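Local atomic coordinates of fructokinase (Xylella fastidiosa Temecula1, PDB entry 3LJS), a protein that probably transfers a phosphate group from ATP to fructose, as a fructokinase of the PfkB (ribokinase-like) carbohydrate kinase family. Residues V56-S61 with V119-D124; E151-A156 with L188-V193; D202-T207 with N213-Q218; A260-V265 with G311-M316; I283-C286 with S291-S294. All coordinates share one frame; numbering follows the deposited sequence.

Contact 1: V56-S61 with V119-D124; sequences VGMLGS and VEHFQD
Met58, a selenomethionine, lays its terminal methyl over one face of the His121 imidazole. Met58 CE lies 3.5 Å from His121 NE2 and 3.8 Å from the ring centroid, 23° off the ring normal, a CH-pi contact displaced toward the rim of the ring. The selenium stands farther back and oblique to the ring, which leaves the methyl as the touching group. Two torsions bring it there: CG runs anti to the backbone N (chi1 -175°), carrying the chain out from the strand, and a bend at chi3 (-97°) swings CE onto the imidazole. The opposite face of His121 is covered by CG of its own neighbour Glu120, centred over the ring, which leaves the imidazole between two aliphatic groups.

Two residues earlier on the strand, Val56 meets Phe122 with one branch. Val56 CG1 reaches Phe122 CE1 at 4.0 Å, and the two side chains cross at about a right angle. Phe122 also belongs to an aromatic cluster, edge-to-face with Phe117 and Phe127, and also meets the ring of Phe10. Phe122 N bonds back to Val119 O at 3.1 Å, closing the short 3-10 turn that presents both rings. The contact thus joins strand 53-60 of the central sheet to the loop leading into helix 124-129, a junction within the alpha/beta core of the ribokinase-like fold.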
# COMPACT_ATOMS: atom_id res chain seq x y z
N VAL B 56 -14.07 -0.77 17.69
CA VAL B 56 -14.80 -1.78 16.93
C VAL B 56 -14.55 -1.55 15.45
O VAL B 56 -14.83 -0.48 14.91
CB VAL B 56 -16.31 -1.72 17.24
CG1 VAL B 56 -17.08 -2.68 16.33
CG2 VAL B 56 -16.55 -2.09 18.70
N GLY B 57 -14.01 -2.57 14.79
CA GLY B 57 -13.71 -2.47 13.38
C GLY B 57 -12.94 -3.69 12.93
O GLY B 57 -12.64 -4.58 13.73
N MSE B 58 -12.59 -3.71 11.65
CA MSE B 58 -11.87 -4.84 11.09
C MSE B 58 -10.44 -4.49 10.73
O MSE B 58 -10.19 -3.46 10.10
CB MSE B 58 -12.62 -5.36 9.86
CG MSE B 58 -12.03 -6.62 9.25
SE MSE B 58 -13.28 -7.40 7.98
CE MSE B 58 -14.08 -8.72 9.15
N LEU B 59 -9.51 -5.34 11.15
CA LEU B 59 -8.09 -5.16 10.87
C LEU B 59 -7.65 -6.31 9.96
O LEU B 59 -8.17 -7.42 10.06
CB LEU B 59 -7.27 -5.21 12.16
CG LEU B 59 -7.62 -4.23 13.28
CD1 LEU B 59 -6.61 -4.36 14.41
CD2 LEU B 59 -7.64 -2.82 12.74
N GLY B 60 -6.69 -6.05 9.08
CA GLY B 60 -6.21 -7.10 8.21
C GLY B 60 -5.40 -8.13 8.97
O GLY B 60 -4.94 -7.86 10.09
N SER B 61 -5.23 -9.31 8.39
CA SER B 61 -4.44 -10.37 9.01
C SER B 61 -3.06 -10.27 8.37
O SER B 61 -2.59 -11.20 7.71
CB SER B 61 -5.03 -11.75 8.72
OG SER B 61 -6.29 -11.89 9.33
N VAL B 119 -22.49 -5.98 9.53
CA VAL B 119 -23.35 -5.97 10.71
C VAL B 119 -23.20 -7.21 11.58
O VAL B 119 -23.30 -7.12 12.81
CB VAL B 119 -24.83 -5.79 10.31
CG1 VAL B 119 -25.72 -5.90 11.53
CG2 VAL B 119 -25.01 -4.42 9.65
N GLU B 120 -22.96 -8.36 10.95
CA GLU B 120 -22.79 -9.61 11.68
C GLU B 120 -21.58 -9.58 12.61
O GLU B 120 -21.47 -10.40 13.53
CB GLU B 120 -22.62 -10.76 10.68
CG GLU B 120 -21.30 -10.69 9.91
CD GLU B 120 -21.31 -11.52 8.64
OE1 GLU B 120 -22.14 -11.24 7.75
OE2 GLU B 120 -20.48 -12.45 8.53
N HIS B 121 -20.66 -8.64 12.38
CA HIS B 121 -19.45 -8.55 13.21
C HIS B 121 -19.65 -7.79 14.52
O HIS B 121 -18.78 -7.82 15.39
CB HIS B 121 -18.30 -7.92 12.41
CG HIS B 121 -17.90 -8.72 11.21
ND1 HIS B 121 -17.46 -10.02 11.30
CD2 HIS B 121 -17.90 -8.41 9.89
CE1 HIS B 121 -17.21 -10.49 10.08
NE2 HIS B 121 -17.47 -9.53 9.21
N PHE B 122 -20.78 -7.10 14.66
CA PHE B 122 -21.06 -6.37 15.89
C PHE B 122 -21.35 -7.38 16.99
O PHE B 122 -21.85 -8.47 16.71
CB PHE B 122 -22.29 -5.46 15.74
CG PHE B 122 -22.01 -4.17 15.03
CD1 PHE B 122 -20.99 -3.33 15.46
CD2 PHE B 122 -22.80 -3.77 13.96
CE1 PHE B 122 -20.77 -2.11 14.85
CE2 PHE B 122 -22.59 -2.55 13.34
CZ PHE B 122 -21.57 -1.71 13.79
N GLN B 123 -21.05 -7.02 18.23
CA GLN B 123 -21.29 -7.89 19.37
C GLN B 123 -22.24 -7.20 20.35
O GLN B 123 -22.03 -6.05 20.73
CB GLN B 123 -19.97 -8.21 20.06
CG GLN B 123 -19.04 -9.05 19.22
CD GLN B 123 -17.63 -9.03 19.75
OE1 GLN B 123 -17.41 -9.15 20.96
NE2 GLN B 123 -16.66 -8.89 18.86
N ASP B 124 -23.28 -7.91 20.76
CA ASP B 124 -24.26 -7.34 21.68
C ASP B 124 -23.64 -6.81 22.97
O ASP B 124 -24.11 -5.80 23.50
CB ASP B 124 -25.35 -8.38 21.99
CG ASP B 124 -26.25 -8.65 20.80
OD1 ASP B 124 -25.99 -8.08 19.72
OD2 ASP B 124 -27.22 -9.43 20.93

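Contact 2: E151-A156 with L188-V193; sequences EGMRRA and LSLADV
Leu190 and Met153 bury the most surface here, and both direct their CB toward the opposite segment. Met153, a selenomethionine on helix 143-158, extends its side chain to the chain that leaves helix 181-189. Met153 SE passes Leu190 CB at 4.2 Å, and the methyl Met153 CE goes on to rest on Ala191 CB at 3.8 Å. The bend at chi3 (96°) is what turns the methyl toward Ala191. Met153 also packs on Val163, Phe165 and Phe133 of the central sheet.

Leu190 meets its second neighbour farther out, with one branch: Leu190 CD2 touches the aliphatic CG of Arg154 at 4.0 Å. The charged end of that arginine is held on its own helix. NE and NH2 grip Glu151 OE1 side-on, both to the one oxygen, which lies in the guanidinium plane; Arg154 NH2 is 2.9 Å from Glu151 OE1 with an N-H...O angle of 161°, and the NE bond is longer and more bent. Arg155 NH2 takes the other carboxylate oxygen, OE2, and Glu147 gives Arg154 a further salt bridge.

A water lies 2.9 Å from Leu190 O and is more weakly bound to Met153 O; it may link the backbones, but has more acceptors in reach than protons. Hydrophobic carbon and selenium therefore carry the direct contact, while Glu151, Arg154 and Arg155 pair along one helix, a network expected to restrain the arginine whose CG touches Leu190.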
# COMPACT_ATOMS: atom_id res chain seq x y z
N GLU B 151 -26.38 1.34 10.79
CA GLU B 151 -26.97 0.33 11.65
C GLU B 151 -26.34 0.39 13.04
O GLU B 151 -27.02 0.22 14.05
CB GLU B 151 -26.78 -1.07 11.04
CG GLU B 151 -27.41 -2.21 11.83
CD GLU B 151 -28.91 -2.03 12.10
OE1 GLU B 151 -29.59 -1.33 11.33
OE2 GLU B 151 -29.41 -2.61 13.10
N GLY B 152 -25.03 0.63 13.08
CA GLY B 152 -24.35 0.74 14.35
C GLY B 152 -24.89 1.93 15.13
O GLY B 152 -25.10 1.86 16.34
N MSE B 153 -25.11 3.05 14.43
CA MSE B 153 -25.63 4.25 15.08
C MSE B 153 -27.05 4.02 15.58
O MSE B 153 -27.42 4.48 16.66
CB MSE B 153 -25.60 5.43 14.11
CG MSE B 153 -24.20 5.85 13.66
SE MSE B 153 -24.25 7.25 12.29
CE MSE B 153 -24.02 8.80 13.40
N ARG B 154 -27.86 3.30 14.79
CA ARG B 154 -29.24 3.03 15.19
C ARG B 154 -29.29 2.05 16.36
O ARG B 154 -30.12 2.18 17.27
CB ARG B 154 -30.05 2.46 14.01
CG ARG B 154 -30.33 3.48 12.91
CD ARG B 154 -31.22 2.89 11.80
NE ARG B 154 -30.59 1.76 11.12
CZ ARG B 154 -30.20 1.78 9.85
NH1 ARG B 154 -30.39 2.86 9.11
NH2 ARG B 154 -29.63 0.70 9.32
N ARG B 155 -28.39 1.07 16.34
CA ARG B 155 -28.32 0.08 17.40
C ARG B 155 -27.85 0.76 18.70
O ARG B 155 -28.38 0.50 19.78
CB ARG B 155 -27.35 -1.04 16.98
CG ARG B 155 -27.45 -2.31 17.80
CD ARG B 155 -26.77 -3.48 17.08
NE ARG B 155 -27.43 -3.82 15.82
CZ ARG B 155 -27.11 -4.87 15.06
NH1 ARG B 155 -26.15 -5.70 15.44
NH2 ARG B 155 -27.78 -5.10 13.94
N ALA B 156 -26.87 1.64 18.57
CA ALA B 156 -26.34 2.35 19.73
C ALA B 156 -27.45 3.16 20.41
O ALA B 156 -27.62 3.09 21.62
CB ALA B 156 -25.20 3.28 19.29
N LEU B 188 -25.66 12.37 9.78
CA LEU B 188 -25.94 13.55 10.59
C LEU B 188 -27.30 13.50 11.27
O LEU B 188 -27.46 14.00 12.38
CB LEU B 188 -25.85 14.82 9.72
CG LEU B 188 -24.43 15.21 9.31
CD1 LEU B 188 -24.47 16.28 8.21
CD2 LEU B 188 -23.68 15.73 10.53
N SER B 189 -28.28 12.90 10.61
CA SER B 189 -29.63 12.81 11.17
C SER B 189 -29.72 11.77 12.28
O SER B 189 -30.66 11.77 13.07
CB SER B 189 -30.64 12.46 10.09
OG SER B 189 -30.48 11.12 9.67
N LEU B 190 -28.74 10.88 12.35
CA LEU B 190 -28.74 9.81 13.34
C LEU B 190 -27.88 10.08 14.58
O LEU B 190 -27.85 9.27 15.50
CB LEU B 190 -28.27 8.50 12.70
CG LEU B 190 -29.17 7.90 11.62
CD1 LEU B 190 -28.44 6.76 10.92
CD2 LEU B 190 -30.47 7.41 12.26
N ALA B 191 -27.20 11.22 14.60
CA ALA B 191 -26.31 11.54 15.71
C ALA B 191 -26.85 12.53 16.72
O ALA B 191 -27.56 13.46 16.37
CB ALA B 191 -24.97 12.04 15.16
N ASP B 192 -26.51 12.31 17.99
CA ASP B 192 -26.90 13.19 19.09
C ASP B 192 -25.90 14.34 19.16
O ASP B 192 -26.27 15.48 19.44
CB ASP B 192 -26.86 12.44 20.42
CG ASP B 192 -27.82 11.27 20.46
OD1 ASP B 192 -29.03 11.51 20.61
OD2 ASP B 192 -27.36 10.12 20.33
N VAL B 193 -24.64 14.02 18.90
CA VAL B 193 -23.56 15.01 18.94
C VAL B 193 -22.85 15.03 17.60
O VAL B 193 -22.43 13.99 17.09
CB VAL B 193 -22.53 14.66 20.05
CG1 VAL B 193 -21.43 15.70 20.09
CG2 VAL B 193 -23.25 14.57 21.40
O HOH W 1 -29.03 6.69 15.83

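Contact 3: D202-T207 with N213-Q218; sequences DYLANT and NAVIQQ
Two consecutive helices, 198-207 and 212-220, joined by a short connection, bring Val215 against the backbone of Leu204 and Ala205. The touching branch is chiefly CG2: Val215 CG2 lies 3.4 Å from Ala205 N and 3.7 Å from Leu204 C, over the peptide that joins the two residues. The same methyl, Val215 CG2, also reaches Ala205 CB at 3.8 Å. Leu204 CB touches both branches, 3.9 Å from Val215 CG2 and slightly farther from CG1. Val215 holds CG1 anti to its own backbone N (chi1 173°), which places CG2 beside that N and lets the two methyls straddle Leu204 CB.

With an alanine at the closest point, the CA atoms of Ala205 and Val215 are 5.7 Å apart. In the alpha/beta fold of the PfkB family this helical pair follows strand 193-197, which carries the ATP-binding Lys195, and precedes strand 226-230, which ends at the ATP-binding Thr230. The pair is therefore a two-helix crossover between parallel neighbours of the central sheet, with the Leu204 side chain about 10 Å from that of Lys195.

The Thr207 hydroxyl donates to the first helix's own backbone, Thr207 OG1 lying 2.7 Å from Leu204 O and tilted 22° from the carbonyl plane. Trp185 of helix 181-189 bonds through NE1 to the same Thr207 OG1 and also packs on Val215.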
# COMPACT_ATOMS: atom_id res chain seq x y z
N ASP B 202 -19.78 24.76 5.19
CA ASP B 202 -19.99 25.46 3.93
C ASP B 202 -20.42 24.47 2.86
O ASP B 202 -21.34 24.73 2.09
CB ASP B 202 -18.71 26.18 3.50
CG ASP B 202 -18.31 27.29 4.45
OD1 ASP B 202 -19.22 28.03 4.89
OD2 ASP B 202 -17.10 27.45 4.73
N TYR B 203 -19.74 23.32 2.83
CA TYR B 203 -20.06 22.27 1.87
C TYR B 203 -21.53 21.88 2.01
O TYR B 203 -22.26 21.82 1.02
CB TYR B 203 -19.18 21.04 2.12
CG TYR B 203 -19.64 19.79 1.40
CD1 TYR B 203 -19.35 19.59 0.05
CD2 TYR B 203 -20.41 18.83 2.06
CE1 TYR B 203 -19.81 18.46 -0.62
CE2 TYR B 203 -20.88 17.70 1.39
CZ TYR B 203 -20.58 17.52 0.06
OH TYR B 203 -21.05 16.41 -0.60
N LEU B 204 -21.94 21.60 3.24
CA LEU B 204 -23.32 21.21 3.51
C LEU B 204 -24.31 22.30 3.13
O LEU B 204 -25.40 22.01 2.62
CB LEU B 204 -23.47 20.84 4.99
CG LEU B 204 -22.70 19.58 5.40
CD1 LEU B 204 -22.65 19.44 6.91
CD2 LEU B 204 -23.36 18.36 4.76
N ALA B 205 -23.94 23.55 3.37
CA ALA B 205 -24.82 24.67 3.04
C ALA B 205 -25.01 24.70 1.53
O ALA B 205 -26.12 24.94 1.04
CB ALA B 205 -24.20 25.98 3.52
N ASN B 206 -23.93 24.45 0.80
CA ASN B 206 -23.99 24.45 -0.66
C ASN B 206 -24.93 23.36 -1.17
O ASN B 206 -25.68 23.58 -2.12
CB ASN B 206 -22.59 24.26 -1.25
CG ASN B 206 -21.67 25.44 -0.96
OD1 ASN B 206 -22.04 26.60 -1.17
ND2 ASN B 206 -20.46 25.15 -0.49
N THR B 207 -24.89 22.19 -0.55
CA THR B 207 -25.75 21.09 -0.98
C THR B 207 -27.22 21.45 -0.76
O THR B 207 -28.11 20.80 -1.30
CB THR B 207 -25.47 19.78 -0.23
OG1 THR B 207 -25.99 19.87 1.11
CG2 THR B 207 -23.97 19.51 -0.17
N ASN B 213 -26.94 28.63 8.65
CA ASN B 213 -28.12 28.54 9.50
C ASN B 213 -29.06 27.44 9.03
O ASN B 213 -29.59 26.68 9.84
CB ASN B 213 -28.87 29.87 9.53
CG ASN B 213 -30.16 29.80 10.33
OD1 ASN B 213 -30.14 29.59 11.54
ND2 ASN B 213 -31.29 29.95 9.64
N ALA B 214 -29.28 27.37 7.72
CA ALA B 214 -30.16 26.35 7.16
C ALA B 214 -29.63 24.96 7.50
O ALA B 214 -30.41 24.03 7.76
CB ALA B 214 -30.25 26.51 5.65
N VAL B 215 -28.31 24.81 7.50
CA VAL B 215 -27.69 23.52 7.82
C VAL B 215 -27.98 23.16 9.27
O VAL B 215 -28.39 22.04 9.57
CB VAL B 215 -26.16 23.57 7.62
CG1 VAL B 215 -25.53 22.27 8.14
CG2 VAL B 215 -25.83 23.75 6.15
N ILE B 216 -27.77 24.11 10.17
CA ILE B 216 -28.01 23.89 11.59
C ILE B 216 -29.47 23.55 11.85
O ILE B 216 -29.77 22.64 12.63
CB ILE B 216 -27.59 25.12 12.41
CG1 ILE B 216 -26.07 25.32 12.27
CG2 ILE B 216 -27.97 24.94 13.87
CD1 ILE B 216 -25.53 26.56 12.96
N GLN B 217 -30.39 24.26 11.20
CA GLN B 217 -31.81 23.98 11.37
C GLN B 217 -32.13 22.57 10.88
O GLN B 217 -32.97 21.88 11.45
CB GLN B 217 -32.66 25.00 10.61
CG GLN B 217 -32.60 26.40 11.20
CD GLN B 217 -32.86 26.40 12.70
OE1 GLN B 217 -33.85 25.83 13.16
NE2 GLN B 217 -31.98 27.04 13.46
N GLN B 218 -31.45 22.14 9.82
CA GLN B 218 -31.66 20.80 9.27
C GLN B 218 -31.23 19.75 10.30
O GLN B 218 -31.89 18.72 10.47
CB GLN B 218 -30.84 20.63 7.99
CG GLN B 218 -31.12 19.33 7.25
CD GLN B 218 -32.47 19.35 6.57
OE1 GLN B 218 -32.69 20.09 5.61
NE2 GLN B 218 -33.40 18.53 7.07

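Contact 4: A260-V265 with G311-M316; sequences AGDAFV and GAFTAM
Phe313 rests the end of its ring against the start of helix 262-275, the glycine-led helix N terminus that borders the ATP site in this ribokinase-like fold. The far end of the ring makes the contact: Phe313 CE1 reaches Ala263 CB at 3.8 Å, Phe313 CE2 stands 4.0 Å from Asp262 OD2, and Phe313 CZ comes within 3.9 Å of Ala263 N. Both approaches to the ring are oblique, and the carboxylate and ring planes are inclined by 41°, a van der Waals fit with no stack. Met316, a selenomethionine, adds its selenium to the same methyl, Met316 SE lying 4.2 Å from Ala263 CB. Its side chain does not start out toward the helix; two successive turns of the chain (chi1 and chi2 both -61°) bring the selenium to Ala263.

In the next shell, Gly261 occupies the N-cap position, and its carbonyl receives Val265 N in the first turn of the helix. Gly261 is one of the residues seen binding ATP, though no nucleotide occupies this chain. Asp262 is held by Asn41 of helix 38-49, whose ND2 bonds to OD2; that helix also places Asn41 beside Phe313 and Ala45 beside Met316. A phosphate ion, probably from the crystallisation liquor, lies close to Asp262, and Lys195 and Arg170 of the ATP site are near.

Farther out, Thr314 and Ala315 both face Val307 as a classic beta bulge, and Lys195 NZ is hydrogen-bonded to the carbonyl oxygen of Ala260.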
# COMPACT_ATOMS: atom_id res chain seq x y z
N ALA B 260 -9.44 21.84 16.18
CA ALA B 260 -9.79 20.70 17.03
C ALA B 260 -9.96 19.40 16.24
O ALA B 260 -10.81 19.32 15.34
CB ALA B 260 -11.06 21.01 17.80
N GLY B 261 -9.17 18.39 16.58
CA GLY B 261 -9.24 17.12 15.88
C GLY B 261 -9.68 15.93 16.72
O GLY B 261 -10.50 16.06 17.62
N ASP B 262 -9.11 14.77 16.43
CA ASP B 262 -9.47 13.56 17.14
C ASP B 262 -9.17 13.56 18.63
O ASP B 262 -9.90 12.95 19.40
CB ASP B 262 -8.83 12.34 16.48
CG ASP B 262 -9.18 12.23 15.01
OD1 ASP B 262 -10.31 12.60 14.62
OD2 ASP B 262 -8.32 11.77 14.24
N ALA B 263 -8.10 14.24 19.04
CA ALA B 263 -7.76 14.29 20.46
C ALA B 263 -8.82 15.10 21.20
O ALA B 263 -9.26 14.72 22.28
CB ALA B 263 -6.37 14.91 20.66
N PHE B 264 -9.23 16.21 20.60
CA PHE B 264 -10.27 17.07 21.16
C PHE B 264 -11.53 16.22 21.39
O PHE B 264 -12.17 16.27 22.45
CB PHE B 264 -10.59 18.21 20.18
CG PHE B 264 -11.72 19.10 20.61
CD1 PHE B 264 -11.47 20.29 21.30
CD2 PHE B 264 -13.04 18.74 20.35
CE1 PHE B 264 -12.52 21.10 21.71
CE2 PHE B 264 -14.09 19.55 20.76
CZ PHE B 264 -13.83 20.73 21.44
N VAL B 265 -11.89 15.42 20.38
CA VAL B 265 -13.06 14.57 20.47
C VAL B 265 -12.91 13.55 21.58
O VAL B 265 -13.84 13.32 22.35
CB VAL B 265 -13.32 13.84 19.14
CG1 VAL B 265 -14.46 12.83 19.31
CG2 VAL B 265 -13.68 14.86 18.06
N GLY B 311 0.54 15.20 10.73
CA GLY B 311 -0.75 14.62 11.01
C GLY B 311 -0.37 13.36 11.76
O GLY B 311 0.81 13.16 12.02
N ALA B 312 -1.32 12.51 12.12
CA ALA B 312 -0.95 11.30 12.84
C ALA B 312 -0.40 11.67 14.22
O ALA B 312 0.59 12.38 14.34
CB ALA B 312 0.10 10.50 12.06
N PHE B 313 -1.06 11.16 15.25
CA PHE B 313 -0.67 11.44 16.63
C PHE B 313 0.48 10.58 17.13
O PHE B 313 0.47 9.35 16.97
CB PHE B 313 -1.90 11.27 17.53
CG PHE B 313 -2.99 12.27 17.24
CD1 PHE B 313 -3.11 13.43 18.01
CD2 PHE B 313 -3.87 12.07 16.19
CE1 PHE B 313 -4.09 14.37 17.72
CE2 PHE B 313 -4.85 13.01 15.89
CZ PHE B 313 -4.97 14.16 16.66
N THR B 314 1.47 11.22 17.72
CA THR B 314 2.62 10.51 18.25
C THR B 314 2.56 10.43 19.78
O THR B 314 3.31 9.68 20.40
CB THR B 314 3.95 11.19 17.83
OG1 THR B 314 3.96 12.55 18.27
CG2 THR B 314 4.11 11.15 16.32
N ALA B 315 1.66 11.21 20.38
CA ALA B 315 1.50 11.21 21.83
C ALA B 315 0.19 11.84 22.30
O ALA B 315 -0.19 12.92 21.84
CB ALA B 315 2.68 11.93 22.48
N MSE B 316 -0.49 11.15 23.20
CA MSE B 316 -1.75 11.63 23.77
C MSE B 316 -1.45 11.97 25.23
O MSE B 316 -0.64 11.31 25.87
CB MSE B 316 -2.83 10.55 23.68
CG MSE B 316 -3.16 10.13 22.26
SE MSE B 316 -3.83 11.60 21.20
CE MSE B 316 -4.77 10.58 19.83

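Contact 5: I283-C286 with S291-S294; sequences IDFC and SIVS
Ring contacts dominate this pair. Ile292 places CG1 over one face of the Phe285 ring, 4.1 Å from the centroid and 21° off the normal, a CH-pi contact displaced toward the rim on the side of Phe285 CE2, which lies 3.8 Å from Ile292 CG1. The ring gets there because Phe285 turns CG anti to its backbone N (chi1 173°), sending the phenyl along toward the second helix, where Phe285 CZ comes within 3.5 Å of Ile292 CA.

Contacts with the backbone form a second group. Phe285 CE1 meets Ser291 O at 3.5 Å, oblique to the ring, and Ser291 CB touches Phe285 CD1. In the other direction the carbons of Ile292 lie against carbonyls of the first segment: Ile292 CG1 is 3.4 Å from Phe285 O, and Ile292 CD1 is 3.8 Å from Cys286 O. The isoleucine thus touches both the Phe285 ring and the carbonyls of Phe285 and Cys286.

The polar end of Ser291 is used locally: OG is hydrogen-bonded to Asp288 OD2, a side-chain bond to the residue just before helix 289-305.

Further aromatic packing comes from helix 262-275 and the chain just after it: Phe272 and Phe276 both meet Phe285 edge-to-face, while Trp238 and Thr240 of strand 237-240 pack on Ile292. Helix 281-286 and helix 289-305, joined by a very short connection, thus form a tight pair of consecutive helices packed on a small aromatic cluster, beside the sheet of the alpha/beta kinase fold.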
# COMPACT_ATOMS: atom_id res chain seq x y z
N ILE B 283 -29.12 15.69 27.49
CA ILE B 283 -30.14 16.72 27.35
C ILE B 283 -29.96 17.83 28.38
O ILE B 283 -29.98 19.02 28.04
CB ILE B 283 -31.56 16.12 27.47
CG1 ILE B 283 -31.74 15.03 26.41
CG2 ILE B 283 -32.61 17.20 27.26
CD1 ILE B 283 -31.53 15.51 24.98
N ASP B 284 -29.78 17.45 29.64
CA ASP B 284 -29.58 18.43 30.70
C ASP B 284 -28.30 19.20 30.43
O ASP B 284 -28.24 20.42 30.62
CB ASP B 284 -29.50 17.73 32.06
CG ASP B 284 -30.73 16.91 32.36
OD1 ASP B 284 -31.84 17.48 32.30
OD2 ASP B 284 -30.59 15.70 32.65
N PHE B 285 -27.27 18.49 30.01
CA PHE B 285 -25.99 19.10 29.69
C PHE B 285 -26.18 20.18 28.62
O PHE B 285 -25.67 21.29 28.75
CB PHE B 285 -25.03 18.02 29.19
CG PHE B 285 -23.73 18.55 28.67
CD1 PHE B 285 -22.69 18.88 29.55
CD2 PHE B 285 -23.52 18.71 27.31
CE1 PHE B 285 -21.47 19.35 29.07
CE2 PHE B 285 -22.30 19.17 26.81
CZ PHE B 285 -21.27 19.49 27.70
N CYS B 286 -26.91 19.84 27.57
CA CYS B 286 -27.14 20.77 26.48
C CYS B 286 -27.96 21.99 26.88
O CYS B 286 -27.99 22.99 26.16
CB CYS B 286 -27.80 20.06 25.30
SG CYS B 286 -26.68 18.89 24.51
N SER B 291 -21.90 24.13 32.00
CA SER B 291 -21.29 22.81 31.92
C SER B 291 -20.67 22.62 30.53
O SER B 291 -19.59 22.04 30.39
CB SER B 291 -22.33 21.71 32.16
OG SER B 291 -22.86 21.79 33.47
N ILE B 292 -21.36 23.10 29.50
CA ILE B 292 -20.86 22.97 28.13
C ILE B 292 -19.48 23.62 28.02
O ILE B 292 -18.53 22.99 27.54
CB ILE B 292 -21.81 23.64 27.12
CG1 ILE B 292 -23.16 22.90 27.10
CG2 ILE B 292 -21.19 23.63 25.71
CD1 ILE B 292 -24.21 23.55 26.21
N VAL B 293 -19.36 24.86 28.48
CA VAL B 293 -18.08 25.57 28.44
C VAL B 293 -17.02 24.85 29.26
O VAL B 293 -15.87 24.73 28.84
CB VAL B 293 -18.24 27.02 28.95
CG1 VAL B 293 -16.87 27.68 29.08
CG2 VAL B 293 -19.11 27.82 27.99
N SER B 294 -17.39 24.37 30.44
CA SER B 294 -16.44 23.67 31.30
C SER B 294 -15.91 22.41 30.64
O SER B 294 -14.71 22.16 30.63
CB SER B 294 -17.10 23.30 32.63
OG SER B 294 -16.25 22.45 33.38

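In the fold
From the N terminus, contact 1 closes first, returning the loop before helix 124-129 to strand 53-60. Contact 2 follows in series and joins helix 143-158 to the end of helix 181-189; the two touch, Phe122 and Val119 packing on residues 151-155. Contact 3 then closes a short turn between helices 198-207 and 212-220, and reaches contact 2 where Leu188 meets Leu204. Contact 4 spans a longer loop, from helix 262-275 to strand 313-315, and contact 5 is nested inside it as a tight helical corner, the nearest atoms of contacts 4 and 5 being about 8 Å apart. None cross. Together they tie helices and loops around the central sheet, contact 4 bordering the ATP site.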